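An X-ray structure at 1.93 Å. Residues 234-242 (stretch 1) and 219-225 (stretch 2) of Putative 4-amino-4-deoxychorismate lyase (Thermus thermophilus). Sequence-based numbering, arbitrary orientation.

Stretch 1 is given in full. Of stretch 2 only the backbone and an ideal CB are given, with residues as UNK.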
ATOM      1  N   PRO D 234      -3.726 -39.584   0.745  1.00 49.53           N
ATOM      2  CA  PRO D 234      -5.153 -39.904   0.656  1.00 48.40           C
ATOM      3  C   PRO D 234      -6.005 -38.837  -0.030  1.00 47.18           C
ATOM      4  O   PRO D 234      -6.831 -39.172  -0.893  1.00 47.41           O
ATOM      5  CB  PRO D 234      -5.576 -40.023   2.130  1.00 48.53           C
ATOM      6  CG  PRO D 234      -4.299 -40.275   2.908  1.00 48.77           C
ATOM      7  CD  PRO D 234      -3.135 -40.165   1.971  1.00 49.57           C
ATOM      8  N   LEU D 235      -5.832 -37.576   0.368  1.00 45.48           N
ATOM      9  CA  LEU D 235      -6.627 -36.469  -0.180  1.00 43.51           C
ATOM     10  C   LEU D 235      -6.276 -36.188  -1.630  1.00 41.96           C
ATOM     11  O   LEU D 235      -7.159 -35.939  -2.446  1.00 41.46           O
ATOM     12  CB  LEU D 235      -6.416 -35.187   0.630  1.00 43.91           C
ATOM     13  CG  LEU D 235      -7.279 -34.887   1.851  1.00 43.81           C
ATOM     14  CD1 LEU D 235      -6.963 -33.481   2.312  1.00 44.42           C
ATOM     15  CD2 LEU D 235      -8.745 -35.032   1.549  1.00 44.75           C
ATOM     16  N   ILE D 236      -4.979 -36.211  -1.932  1.00 40.03           N
ATOM     17  CA  ILE D 236      -4.501 -36.020  -3.297  1.00 38.62           C
ATOM     18  C   ILE D 236      -5.070 -37.103  -4.237  1.00 38.07           C
ATOM     19  O   ILE D 236      -5.596 -36.797  -5.314  1.00 36.74           O
ATOM     20  CB  ILE D 236      -2.965 -35.933  -3.314  1.00 38.33           C
ATOM     21  CG1 ILE D 236      -2.543 -34.595  -2.676  1.00 37.76           C
ATOM     22  CG2 ILE D 236      -2.416 -36.090  -4.747  1.00 37.76           C
ATOM     23  CD1 ILE D 236      -1.172 -34.601  -2.084  1.00 37.91           C
ATOM     24  N   GLU D 237      -5.001 -38.359  -3.795  1.00 38.25           N
ATOM     25  CA  GLU D 237      -5.614 -39.488  -4.508  1.00 38.74           C
ATOM     26  C   GLU D 237      -7.088 -39.250  -4.808  1.00 37.80           C
ATOM     27  O   GLU D 237      -7.524 -39.433  -5.944  1.00 37.34           O
ATOM     28  CB  GLU D 237      -5.483 -40.790  -3.702  1.00 39.13           C
ATOM     29  CG  GLU D 237      -4.129 -41.435  -3.817  1.00 43.18           C
ATOM     30  CD  GLU D 237      -3.958 -42.581  -2.846  1.00 47.43           C
ATOM     31  OE1 GLU D 237      -4.610 -42.568  -1.773  1.00 48.73           O
ATOM     32  OE2 GLU D 237      -3.157 -43.487  -3.155  1.00 50.58           O
ATOM     33  N   ARG D 238      -7.844 -38.839  -3.788  1.00 37.14           N
ATOM     34  CA  ARG D 238      -9.292 -38.660  -3.931  1.00 37.34           C
ATOM     35  C   ARG D 238      -9.669 -37.631  -4.994  1.00 36.37           C
ATOM     36  O   ARG D 238     -10.680 -37.788  -5.665  1.00 36.03           O
ATOM     37  CB  ARG D 238      -9.986 -38.288  -2.605  1.00 37.55           C
ATOM     38  CG  ARG D 238     -11.519 -38.119  -2.772  1.00 40.79           C
ATOM     39  CD  ARG D 238     -12.222 -37.703  -1.488  1.00 47.25           C
ATOM     40  NE  ARG D 238     -13.681 -37.703  -1.651  1.00 52.23           N
ATOM     41  CZ  ARG D 238     -14.468 -38.752  -1.408  1.00 54.34           C
ATOM     42  NH1 ARG D 238     -13.950 -39.901  -0.983  1.00 54.58           N
ATOM     43  NH2 ARG D 238     -15.782 -38.656  -1.594  1.00 56.23           N
ATOM     44  N   PHE D 239      -8.848 -36.598  -5.153  1.00 35.67           N
ATOM     45  CA  PHE D 239      -9.217 -35.470  -6.023  1.00 34.66           C
ATOM     46  C   PHE D 239      -8.519 -35.436  -7.370  1.00 34.28           C
ATOM     47  O   PHE D 239      -8.767 -34.536  -8.187  1.00 33.97           O
ATOM     48  CB  PHE D 239      -9.079 -34.151  -5.262  1.00 34.39           C
ATOM     49  CG  PHE D 239     -10.097 -34.012  -4.167  1.00 34.40           C
ATOM     50  CD1 PHE D 239     -11.411 -33.657  -4.465  1.00 34.60           C
ATOM     51  CD2 PHE D 239      -9.763 -34.306  -2.843  1.00 34.30           C
ATOM     52  CE1 PHE D 239     -12.381 -33.561  -3.452  1.00 34.49           C
ATOM     53  CE2 PHE D 239     -10.724 -34.224  -1.829  1.00 33.58           C
ATOM     54  CZ  PHE D 239     -12.039 -33.852  -2.139  1.00 33.37           C
ATOM     55  N   LEU D 240      -7.646 -36.418  -7.590  1.00 33.11           N
ATOM     56  CA  LEU D 240      -6.882 -36.526  -8.821  1.00 33.71           C
ATOM     57  C   LEU D 240      -7.816 -36.737 -10.009  1.00 33.42           C
ATOM     58  O   LEU D 240      -8.615 -37.661  -9.997  1.00 33.31           O
ATOM     59  CB  LEU D 240      -5.864 -37.668  -8.732  1.00 33.65           C
ATOM     60  CG  LEU D 240      -4.995 -38.011  -9.946  1.00 35.11           C
ATOM     61  CD1 LEU D 240      -3.803 -37.041 -10.033  1.00 35.74           C
ATOM     62  CD2 LEU D 240      -4.526 -39.466  -9.850  1.00 36.11           C
ATOM     63  N   PRO D 241      -7.705 -35.877 -11.044  1.00 33.82           N
ATOM     64  CA  PRO D 241      -8.613 -35.988 -12.189  1.00 33.76           C
ATOM     65  C   PRO D 241      -8.530 -37.376 -12.817  1.00 33.97           C
ATOM     66  O   PRO D 241      -7.423 -37.882 -13.056  1.00 33.98           O
ATOM     67  CB  PRO D 241      -8.071 -34.929 -13.155  1.00 33.34           C
ATOM     68  CG  PRO D 241      -7.476 -33.911 -12.262  1.00 33.86           C
ATOM     69  CD  PRO D 241      -6.806 -34.719 -11.184  1.00 32.80           C
ATOM     70  N   ALA D 242      -9.682 -37.984 -13.071  1.00 34.16           N
ATOM     71  CA  ALA D 242      -9.724 -39.306 -13.695  1.00 34.91           C
ATOM     72  C   ALA D 242      -9.604 -39.240 -15.226  1.00 35.32           C
ATOM     73  O   ALA D 242     -10.481 -39.707 -15.952  1.00 35.77           O
ATOM     74  CB  ALA D 242     -11.002 -40.049 -13.267  1.00 34.86           C
ATOM     75  N   UNK D 219     -10.264 -27.449 -12.308  1.00 31.95           N
ATOM     76  CA  UNK D 219      -9.386 -27.864 -13.387  1.00 32.34           C
ATOM     77  C   UNK D 219      -8.148 -28.669 -13.019  1.00 32.31           C
ATOM     78  O   UNK D 219      -7.462 -29.182 -13.928  1.00 33.67           O
ATOM     79  CB  UNK D 219      -8.930 -26.611 -14.138  1.00 32.34           C
ATOM     80  N   UNK D 220      -7.823 -28.774 -11.729  1.00 30.45           N
ATOM     81  CA  UNK D 220      -6.634 -29.517 -11.322  1.00 29.29           C
ATOM     82  C   UNK D 220      -6.876 -30.597 -10.272  1.00 28.89           C
ATOM     83  O   UNK D 220      -6.011 -31.444 -10.052  1.00 28.74           O
ATOM     84  CB  UNK D 220      -5.591 -28.534 -10.786  1.00 29.29           C
ATOM     85  N   UNK D 221      -8.019 -30.553  -9.586  1.00 28.56           N
ATOM     86  CA  UNK D 221      -8.188 -31.364  -8.388  1.00 28.48           C
ATOM     87  C   UNK D 221      -7.469 -30.762  -7.187  1.00 29.12           C
ATOM     88  O   UNK D 221      -7.707 -29.606  -6.825  1.00 29.01           O
ATOM     89  CB  UNK D 221      -7.680 -32.785  -8.640  1.00 28.48           C
ATOM     90  N   UNK D 222      -6.592 -31.544  -6.566  1.00 29.73           N
ATOM     91  CA  UNK D 222      -5.799 -31.068  -5.425  1.00 28.89           C
ATOM     92  C   UNK D 222      -4.335 -31.319  -5.716  1.00 29.31           C
ATOM     93  O   UNK D 222      -3.888 -32.480  -5.866  1.00 28.19           O
ATOM     94  CB  UNK D 222      -6.218 -31.756  -4.124  1.00 28.89           C
ATOM     95  N   UNK D 223      -3.602 -30.224  -5.827  1.00 29.19           N
ATOM     96  CA  UNK D 223      -2.237 -30.267  -6.286  1.00 30.65           C
ATOM     97  C   UNK D 223      -1.333 -29.759  -5.164  1.00 31.91           C
ATOM     98  O   UNK D 223      -1.567 -28.662  -4.623  1.00 31.61           O
ATOM     99  CB  UNK D 223      -2.061 -29.443  -7.563  1.00 30.65           C
ATOM    100  N   UNK D 224      -0.307 -30.555  -4.792  1.00 33.05           N
ATOM    101  CA  UNK D 224       0.565 -30.078  -3.735  1.00 33.63           C
ATOM    102  C   UNK D 224       1.601 -29.115  -4.284  1.00 34.79           C
ATOM    103  O   UNK D 224       2.015 -29.244  -5.438  1.00 33.81           O
ATOM    104  CB  UNK D 224       1.251 -31.253  -3.034  1.00 33.63           C
ATOM    105  N   UNK D 225       1.999 -28.152  -3.450  1.00 36.08           N
ATOM    106  CA  UNK D 225       3.146 -27.318  -3.727  1.00 37.81           C
ATOM    107  C   UNK D 225       4.351 -28.018  -3.079  1.00 40.16           C
ATOM    108  O   UNK D 225       4.338 -28.301  -1.872  1.00 39.92           O
ATOM    109  CB  UNK D 225       2.952 -25.894  -3.202  1.00 37.81           C
TER

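Stretch 1 offers the last turns of a helix, then a turn into Pro-241. Its apolar side chains Leu-235, Ile-236 and Phe-239 lie near stretch 2, while Glu-237 and Arg-238 make no contact with it.

Position 219 points its ideal CB away from stretch 1, and nothing there comes within 5.5 Å. The contact sets no demand, and many residues would fit. The deposited residue is Gly-219.

At position 220 CA-to-CB also points away. The backbone angles, -127/-16, are open to most residues, so the choice is again wide. It is Val-220, in rotamer m. Its backbone makes the contact: Val-220 O lies 3.6 Å from Pro-241 CD.

Position 221 is the most restricted. Its phi/psi of 77/-124 would jam a CB against the carbonyl oxygen of the residue before, which by itself calls for glycine. Stretch 1 adds a second bar. The ideal CB points toward it and would sit 2.1 Å from Phe-239 O, a clash, and 3.3 Å from Pro-241 CD. Only glycine suits. Gly-221 lets the chains close in: its CA is 3.2 Å from Phe-239 O, a CA-H...O contact with an angle of 133° at the hydrogen.

Position 222 faces the helix. Its ideal CB is 3.9 Å from Phe-239 CB and 4.7 Å from Ile-236 CA, and the side chains of Leu-235 and Ile-236 lie further along. No charged partner is at hand. A medium or large apolar residue would suit, such as leucine, isoleucine or methionine. It is Leu-222, with chi1 t and chi2 p, and it has the largest area covered in this contact. Its CD2 packs 3.7 Å from Leu-235 CB and 4.2 Å from Ile-236 CG1. Its CB meets the Phe-239 ring obliquely. No direct hydrogen bond joins the stretches, but water 1 links their backbones: it accepts from Leu-222 N at 2.9 Å and donates to Ile-236 O at 2.8 Å.

Position 223 points away from stretch 1, with extended angles of -118/127. Stretch 1 does not select here; many side chains would do. It is Leu-223; the closest approach of its side chain to stretch 1 is 7.1 Å, from Leu-223 CD1 to Leu-240 CD1, too far for contact.

Position 224 points sideways, its ideal CB 4.2 Å from Ile-236 CD1. A phi of -82° admits proline, and valine or another modest apolar group would also suit. It is Pro-224; its CG rests 4.2 Å from Ile-236 CD1.

Position 225 is out of reach, so stretch 1 gives no guide. It is Val-225, in rotamer t.

Stretch 2 (219-225) GVGLLPV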
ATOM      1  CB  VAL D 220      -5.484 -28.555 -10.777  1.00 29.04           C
ATOM      2  CG1 VAL D 220      -4.856 -27.784 -11.902  1.00 30.12           C
ATOM      3  CG2 VAL D 220      -5.997 -27.621  -9.735  1.00 28.03           C
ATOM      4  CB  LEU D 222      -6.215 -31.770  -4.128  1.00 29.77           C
ATOM      5  CG  LEU D 222      -5.455 -31.404  -2.846  1.00 29.27           C
ATOM      6  CD1 LEU D 222      -5.590 -29.916  -2.465  1.00 27.89           C
ATOM      7  CD2 LEU D 222      -5.889 -32.315  -1.700  1.00 29.16           C
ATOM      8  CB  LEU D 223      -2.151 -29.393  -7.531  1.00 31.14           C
ATOM      9  CG  LEU D 223      -1.027 -29.363  -8.550  1.00 32.30           C
ATOM     10  CD1 LEU D 223      -0.695 -30.710  -9.190  1.00 30.32           C
ATOM     11  CD2 LEU D 223      -1.488 -28.385  -9.605  1.00 32.10           C
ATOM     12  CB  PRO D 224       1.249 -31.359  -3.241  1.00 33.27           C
ATOM     13  CG  PRO D 224       1.342 -32.233  -4.451  1.00 33.22           C
ATOM     14  CD  PRO D 224       0.125 -31.874  -5.310  1.00 33.51           C
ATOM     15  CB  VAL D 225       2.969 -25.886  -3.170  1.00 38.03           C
ATOM     16  CG1 VAL D 225       4.212 -25.050  -3.427  1.00 38.21           C
ATOM     17  CG2 VAL D 225       1.724 -25.201  -3.768  1.00 36.24           C
TER
HETATM   18  O   HOH W   1      -5.700 -34.348  -6.742  1.00 27.73           O
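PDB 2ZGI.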